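Local coordinates for EtuB protein (PDB 3IO0), which assembles as a trimer into the shell of a bacterial microcompartment associated with ethanol utilisation, each chain carrying two tandem microcompartment domains, at the interface of chains A and B. Residues are numbered along the deposited sequence; one frame, centred on the assembly and turned at random. Chains: chain A/B, EtuB protein.

Three neighbouring patches make up this stretch of the A-B interface, one of those that close the EtuB trimer. Chain A offers helix 154-167 to all three, while chain B answers with its N-terminal segment and strand 15-20 in contacts 1 and 2, and with the segment after that strand in contacts 1 and 3. Contact 1 lies in the middle, its C-alpha centre about 10 Å from that of contact 2 and 9 Å from that of contact 3; the outer two are about 17 Å apart. A:Ile159 and B:Leu18 join contacts 1 and 2; A:Lys166, B:Asp24 and B:Leu27 join contacts 1 and 3. The polar cluster thus lies where contact 1 passes into contact 3, whereas contact 2 is apolar.

Contact 1: the interface of chains A and B. Residues chain A 158-159, 162, 166; chain B 6, 18-20, 22-24, 27, 31, 42, 85.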
# COMPACT_ATOMS: atom_id res chain seq x y z
N MET A 158 -10.08 4.38 16.22
CA MET A 158 -10.05 5.44 17.24
C MET A 158 -10.93 5.11 18.43
O MET A 158 -10.49 5.18 19.58
CB MET A 158 -10.51 6.80 16.70
CG MET A 158 -9.42 7.82 16.38
SD MET A 158 -8.15 8.19 17.62
CE MET A 158 -9.14 8.20 19.09
N ILE A 159 -12.18 4.76 18.15
CA ILE A 159 -13.16 4.44 19.18
C ILE A 159 -12.63 3.32 20.09
O ILE A 159 -12.67 3.44 21.33
CB ILE A 159 -14.50 4.02 18.55
CG1 ILE A 159 -15.00 5.10 17.59
CG2 ILE A 159 -15.52 3.70 19.61
CD1 ILE A 159 -15.45 6.40 18.24
N ASP A 162 -9.43 4.73 22.04
CA ASP A 162 -9.81 5.66 23.08
C ASP A 162 -10.51 4.95 24.25
O ASP A 162 -10.14 5.19 25.41
CB ASP A 162 -10.66 6.79 22.48
CG ASP A 162 -11.34 7.64 23.54
OD1 ASP A 162 -10.63 8.43 24.23
OD2 ASP A 162 -12.59 7.53 23.67
N LYS A 166 -9.42 4.79 28.34
CA LYS A 166 -10.38 5.29 29.31
C LYS A 166 -10.71 4.23 30.36
O LYS A 166 -10.81 4.53 31.54
CB LYS A 166 -11.67 5.75 28.61
CG LYS A 166 -11.63 7.14 27.97
CD LYS A 166 -12.69 7.21 26.88
CE LYS A 166 -13.53 8.50 26.89
NZ LYS A 166 -13.04 9.52 25.95
N GLU B 6 -21.20 7.61 20.33
CA GLU B 6 -20.14 7.99 19.41
C GLU B 6 -20.43 7.76 17.92
O GLU B 6 -19.77 8.34 17.07
CB GLU B 6 -18.87 7.23 19.76
CG GLU B 6 -18.15 7.73 20.99
CD GLU B 6 -18.72 7.20 22.29
OE1 GLU B 6 -19.72 6.44 22.28
OE2 GLU B 6 -18.14 7.55 23.34
N LEU B 18 -18.06 9.58 13.05
CA LEU B 18 -17.92 9.26 14.46
C LEU B 18 -17.63 10.52 15.23
O LEU B 18 -17.12 11.50 14.67
CB LEU B 18 -16.79 8.26 14.68
CG LEU B 18 -16.91 6.92 13.98
CD1 LEU B 18 -15.58 6.22 13.96
CD2 LEU B 18 -17.95 6.07 14.66
N VAL B 19 -17.94 10.49 16.52
CA VAL B 19 -17.68 11.62 17.39
C VAL B 19 -17.13 11.08 18.70
O VAL B 19 -17.66 10.12 19.22
CB VAL B 19 -18.97 12.41 17.62
CG1 VAL B 19 -18.87 13.22 18.86
CG2 VAL B 19 -19.23 13.32 16.45
N ILE B 20 -16.05 11.67 19.21
CA ILE B 20 -15.63 11.35 20.57
C ILE B 20 -15.70 12.60 21.43
O ILE B 20 -15.13 13.63 21.10
CB ILE B 20 -14.23 10.69 20.65
CG1 ILE B 20 -14.26 9.30 20.00
CG2 ILE B 20 -13.74 10.60 22.12
CD1 ILE B 20 -12.92 8.57 19.97
N ASN B 22 -14.76 13.32 24.76
CA ASN B 22 -13.63 13.76 25.56
C ASN B 22 -12.43 12.87 25.42
O ASN B 22 -12.21 11.99 26.24
CB ASN B 22 -14.05 13.83 27.02
CG ASN B 22 -14.21 15.25 27.51
OD1 ASN B 22 -15.32 15.74 27.72
ND2 ASN B 22 -13.08 15.93 27.69
N VAL B 23 -11.64 13.10 24.37
CA VAL B 23 -10.57 12.17 24.00
C VAL B 23 -9.59 11.99 25.15
O VAL B 23 -9.19 12.97 25.77
CB VAL B 23 -9.83 12.63 22.72
CG1 VAL B 23 -8.71 11.66 22.34
CG2 VAL B 23 -10.81 12.78 21.57
N ASP B 24 -9.25 10.74 25.44
CA ASP B 24 -8.29 10.45 26.50
C ASP B 24 -7.01 11.25 26.29
O ASP B 24 -6.50 11.32 25.18
CB ASP B 24 -7.97 8.96 26.58
CG ASP B 24 -7.24 8.60 27.86
OD1 ASP B 24 -7.91 8.07 28.79
OD2 ASP B 24 -6.02 8.87 27.96
N LEU B 27 -3.90 10.47 24.13
CA LEU B 27 -3.96 10.58 22.68
C LEU B 27 -3.83 12.03 22.19
O LEU B 27 -3.77 12.27 20.98
CB LEU B 27 -5.28 10.01 22.18
CG LEU B 27 -5.47 8.50 22.25
CD1 LEU B 27 -6.92 8.15 21.95
CD2 LEU B 27 -4.54 7.79 21.29
N LEU B 31 -3.01 13.58 18.28
CA LEU B 31 -3.89 14.43 17.49
C LEU B 31 -3.54 15.85 17.87
O LEU B 31 -2.70 16.07 18.74
CB LEU B 31 -5.34 14.12 17.80
CG LEU B 31 -5.66 12.63 17.65
CD1 LEU B 31 -6.86 12.27 18.46
CD2 LEU B 31 -5.85 12.24 16.20
N ILE B 42 -14.91 12.47 13.31
CA ILE B 42 -14.17 11.61 12.39
C ILE B 42 -14.97 11.31 11.13
O ILE B 42 -16.15 10.98 11.19
CB ILE B 42 -13.78 10.27 13.07
CG1 ILE B 42 -12.86 10.53 14.26
CG2 ILE B 42 -13.13 9.32 12.05
CD1 ILE B 42 -12.82 9.40 15.27
N PHE B 85 -9.02 9.39 6.05
CA PHE B 85 -9.14 9.52 7.50
C PHE B 85 -9.00 10.97 7.94
O PHE B 85 -7.90 11.53 7.96
CB PHE B 85 -8.11 8.64 8.21
CG PHE B 85 -8.14 8.74 9.71
CD1 PHE B 85 -9.23 8.27 10.44
CD2 PHE B 85 -7.06 9.27 10.41
CE1 PHE B 85 -9.25 8.34 11.84
CE2 PHE B 85 -7.07 9.35 11.79
CZ PHE B 85 -8.17 8.88 12.52
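The side-chain amine nitrogen NZ of A:Lys166 is gripped by two firm bonds and one weak one. It donates to the backbone O of B:Asn22 at 2.6 Å, from above the carbonyl plane. Within chain A it forms a salt bridge to the carboxylate oxygen OD2 of A:Asp162, 3.1 Å away and met on its syn lone pair, with a weaker bond to OD1. Bends at chi3 and chi4 bring NZ back to this carboxylate, one turn earlier on helix 154-167. A:Asp162 has CG anti to its backbone N (chi1 168°), and its OD1 accepts the backbone N-H of B:Asp24 at 3.0 Å, nearly along the C-O axis. The bond is straight, 169° at the hydrogen. The lysine probably offsets the negative charge where the carboxylates of B:Glu6 and B:Asp24 also lie nearby. This is the central patch of the shell trimer's subunit interface, helix 154-167 lying on strand 15-20 and the following loop. B:Ile20 reaches out of that strand towards the helix, meeting A:Asp162 tip to tip; its CD1 touches the aspartate CB. A:Ile159 slides past B:Ile20 in the opposite direction, CD1 against CG1 at 3.6 Å, and the same methyl reaches CB of B:Glu6. On the far side A:Met158, bent at chi2 and chi3, lays CB and CG obliquely across B:Ile42 CD1. Its methyl CE turns towards B:Leu27, tip to tip, and ends 3.6 Å from CD1.

Contact 2: the interface of chains A and B. Residues chain A 153, 155-156, 159, 214, 218; chain B 4, 7, 16, 18.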
# COMPACT_ATOMS: atom_id res chain seq x y z
N PRO A 153 -12.47 0.52 9.01
CA PRO A 153 -11.66 1.67 8.66
C PRO A 153 -11.18 2.37 9.91
O PRO A 153 -11.76 2.19 10.99
CB PRO A 153 -12.64 2.57 7.90
CG PRO A 153 -13.96 2.19 8.41
CD PRO A 153 -13.88 0.72 8.65
N GLY A 155 -11.43 4.92 11.56
CA GLY A 155 -12.30 5.58 12.51
C GLY A 155 -12.69 4.69 13.68
O GLY A 155 -12.65 5.09 14.85
N VAL A 156 -13.08 3.46 13.34
CA VAL A 156 -13.43 2.44 14.31
C VAL A 156 -12.24 2.20 15.24
O VAL A 156 -12.40 2.09 16.45
CB VAL A 156 -13.80 1.13 13.62
CG1 VAL A 156 -14.47 0.18 14.60
CG2 VAL A 156 -14.73 1.41 12.43
N ILE A 159 -12.18 4.76 18.15
CA ILE A 159 -13.16 4.44 19.18
C ILE A 159 -12.63 3.32 20.09
O ILE A 159 -12.67 3.44 21.33
CB ILE A 159 -14.50 4.02 18.55
CG1 ILE A 159 -15.00 5.10 17.59
CG2 ILE A 159 -15.52 3.70 19.61
CD1 ILE A 159 -15.45 6.40 18.24
N ILE A 214 -19.64 -0.56 17.10
CA ILE A 214 -19.58 0.41 16.00
C ILE A 214 -19.72 -0.27 14.65
O ILE A 214 -20.50 0.18 13.80
CB ILE A 214 -18.26 1.22 16.02
CG1 ILE A 214 -18.11 2.01 17.32
CG2 ILE A 214 -18.17 2.15 14.80
CD1 ILE A 214 -19.04 3.20 17.44
N MET A 218 -22.70 0.14 11.82
CA MET A 218 -22.43 0.39 10.40
C MET A 218 -23.09 -0.64 9.49
O MET A 218 -22.81 -0.66 8.29
CB MET A 218 -20.93 0.39 10.12
CG MET A 218 -20.11 1.40 10.88
SD MET A 218 -18.32 1.19 10.65
CE MET A 218 -18.15 1.39 8.87
N MET B 4 -24.24 2.97 20.24
CA MET B 4 -23.23 3.77 20.90
C MET B 4 -23.36 5.25 20.56
O MET B 4 -23.67 5.62 19.42
CB MET B 4 -21.88 3.24 20.47
CG MET B 4 -20.89 3.30 21.55
SD MET B 4 -19.66 2.06 21.23
CE MET B 4 -18.32 2.81 22.14
N PHE B 7 -21.40 6.90 17.60
CA PHE B 7 -21.78 6.65 16.21
C PHE B 7 -22.58 7.81 15.62
O PHE B 7 -23.24 8.54 16.37
CB PHE B 7 -22.59 5.37 16.11
CG PHE B 7 -23.00 5.01 14.71
CD1 PHE B 7 -22.09 4.46 13.82
CD2 PHE B 7 -24.30 5.20 14.29
CE1 PHE B 7 -22.47 4.12 12.52
CE2 PHE B 7 -24.69 4.86 13.00
CZ PHE B 7 -23.78 4.32 12.12
N VAL B 16 -17.81 6.12 7.59
CA VAL B 16 -18.49 6.39 8.85
C VAL B 16 -18.22 7.78 9.36
O VAL B 16 -17.14 8.35 9.14
CB VAL B 16 -18.03 5.50 10.02
CG1 VAL B 16 -19.16 4.63 10.48
CG2 VAL B 16 -16.77 4.74 9.69
N LEU B 18 -18.06 9.58 13.05
CA LEU B 18 -17.92 9.26 14.46
C LEU B 18 -17.63 10.52 15.23
O LEU B 18 -17.12 11.50 14.67
CB LEU B 18 -16.79 8.26 14.68
CG LEU B 18 -16.91 6.92 13.98
CD1 LEU B 18 -15.58 6.22 13.96
CD2 LEU B 18 -17.95 6.07 14.66
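Apolar packing carries this patch: no hydrogen bond or salt bridge crosses it. Thioether contacts hold one end. A:Met218, just beyond helix 197-217, places CG anti to its carbonyl carbon (chi1 -59°), runs straight through chi2 and bends at chi3, so its chain crosses B:Val16 at about a right angle. Its CG lies 3.4 Å from the valine CG1, and its methyl CE sits 3.7 Å from CG2, so both branches of the valine meet the thioether chain. At the other end B:Met4, extended beyond CG, crosses A:Ile214 with SD 4.0 Å from its CD1, and meets A:Ile159 tip to tip, CE against CG2. Aliphatic branches fill the middle. B:Leu18 splits its methyls between two helices: CD2 meets A:Ile214 CG2 head on at 3.9 Å, while CD1 points at the start of helix 154-167. There CD1 rests against the backbone of A:Gly155, 3.6 Å from CA, where the glycine brings no side chain between methyl and helix. B:Phe7 crosses A:Met218 obliquely, ring atom CE1 4.0 Å from CG. A:Pro153, which follows a cis peptide bond, turns CG towards B:Val16 CG2. Together these contacts seat strand 15-20 and the N-terminal segment of chain B against two helices of chain A, an apolar seam that helps hold neighbouring subunits of the trimer together.

Contact 3: the interface of chains A and B. Residues chain A 165-166, 172, 175; chain B 24, 26-27, 30.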
# COMPACT_ATOMS: atom_id res chain seq x y z
N LEU A 165 -8.17 3.08 26.61
CA LEU A 165 -7.35 3.90 27.50
C LEU A 165 -8.16 4.49 28.64
O LEU A 165 -7.65 4.70 29.76
CB LEU A 165 -6.68 5.01 26.70
CG LEU A 165 -5.65 4.61 25.64
CD1 LEU A 165 -5.40 5.76 24.69
CD2 LEU A 165 -4.36 4.18 26.30
N LYS A 166 -9.42 4.79 28.34
CA LYS A 166 -10.38 5.29 29.31
C LYS A 166 -10.71 4.23 30.36
O LYS A 166 -10.81 4.53 31.54
CB LYS A 166 -11.67 5.75 28.61
CG LYS A 166 -11.63 7.14 27.97
CD LYS A 166 -12.69 7.21 26.88
CE LYS A 166 -13.53 8.50 26.89
NZ LYS A 166 -13.04 9.52 25.95
N LEU A 172 0.27 3.75 27.33
CA LEU A 172 0.16 3.79 25.87
C LEU A 172 1.55 3.61 25.31
O LEU A 172 2.40 4.46 25.49
CB LEU A 172 -0.38 5.15 25.41
CG LEU A 172 -1.12 5.30 24.07
CD1 LEU A 172 -0.66 6.59 23.38
CD2 LEU A 172 -0.96 4.12 23.13
N TYR A 175 1.13 4.46 19.29
CA TYR A 175 -0.02 4.99 18.54
C TYR A 175 0.30 4.97 17.06
O TYR A 175 1.28 5.57 16.63
CB TYR A 175 -0.39 6.40 19.00
CG TYR A 175 -1.38 7.09 18.08
CD1 TYR A 175 -2.76 6.96 18.28
CD2 TYR A 175 -0.94 7.85 17.01
CE1 TYR A 175 -3.68 7.58 17.43
CE2 TYR A 175 -1.84 8.48 16.16
CZ TYR A 175 -3.21 8.35 16.37
OH TYR A 175 -4.08 8.98 15.51
N ASP B 24 -9.25 10.74 25.44
CA ASP B 24 -8.29 10.45 26.50
C ASP B 24 -7.01 11.25 26.29
O ASP B 24 -6.50 11.32 25.18
CB ASP B 24 -7.97 8.96 26.58
CG ASP B 24 -7.24 8.60 27.86
OD1 ASP B 24 -7.91 8.07 28.79
OD2 ASP B 24 -6.02 8.87 27.96
N LEU B 26 -3.96 10.82 26.86
CA LEU B 26 -2.82 10.10 26.29
C LEU B 26 -2.76 10.18 24.76
O LEU B 26 -1.70 10.00 24.17
CB LEU B 26 -2.83 8.64 26.74
CG LEU B 26 -2.50 8.36 28.20
CD1 LEU B 26 -2.93 6.96 28.58
CD2 LEU B 26 -1.01 8.54 28.45
N LEU B 27 -3.90 10.47 24.13
CA LEU B 27 -3.96 10.58 22.68
C LEU B 27 -3.83 12.03 22.19
O LEU B 27 -3.77 12.27 20.98
CB LEU B 27 -5.28 10.01 22.18
CG LEU B 27 -5.47 8.50 22.25
CD1 LEU B 27 -6.92 8.15 21.95
CD2 LEU B 27 -4.54 7.79 21.29
N HIS B 30 -0.91 13.04 20.07
CA HIS B 30 -0.91 12.46 18.74
C HIS B 30 -1.87 13.12 17.79
O HIS B 30 -1.60 13.19 16.60
CB HIS B 30 -1.20 10.97 18.82
CG HIS B 30 -0.17 10.22 19.58
ND1 HIS B 30 1.07 9.92 19.06
CD2 HIS B 30 -0.17 9.72 20.84
CE1 HIS B 30 1.78 9.26 19.96
NE2 HIS B 30 1.05 9.12 21.05
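Two rings stack across the interface, A:Tyr175 on B:His30, tilted by 25° and slipped along each other, their centroids 4.6 Å apart. The side chains run in opposite directions, so each ring lies over the other's stem. A:Tyr175 CB stands over the middle of the imidazole, 3.6 Å from its centroid, while B:His30 CB lies towards the rim of the phenol ring; both are CH-pi contacts. The first torsions differ: CG is anti to the backbone N in the tyrosine (chi1 169°) and anti to the carbonyl carbon in the histidine (chi1 -62°). A:Leu172, from the same strand 171-176, meets the histidine tip to tip with CD1. B:Leu27 crosses the tyrosine at about a right angle, CD2 touching the ring at CD1, 3.6 Å away. Its CG also receives CD1 of A:Leu165 at 3.7 Å. A:Leu165 forks over the 3-10 helix 25-27, its other methyl CD2 lying obliquely against B:Leu26 CD1. This end of the trimer's subunit interface probably helps hold the chain B loop in place. A:Leu165 CB packs on the carboxylate carbon CG of B:Asp24 at 3.8 Å. This carboxylate caps the short helix: its OD2, through the anti lone pair, accepts the backbone N-H of B:Leu26 at 3.0 Å.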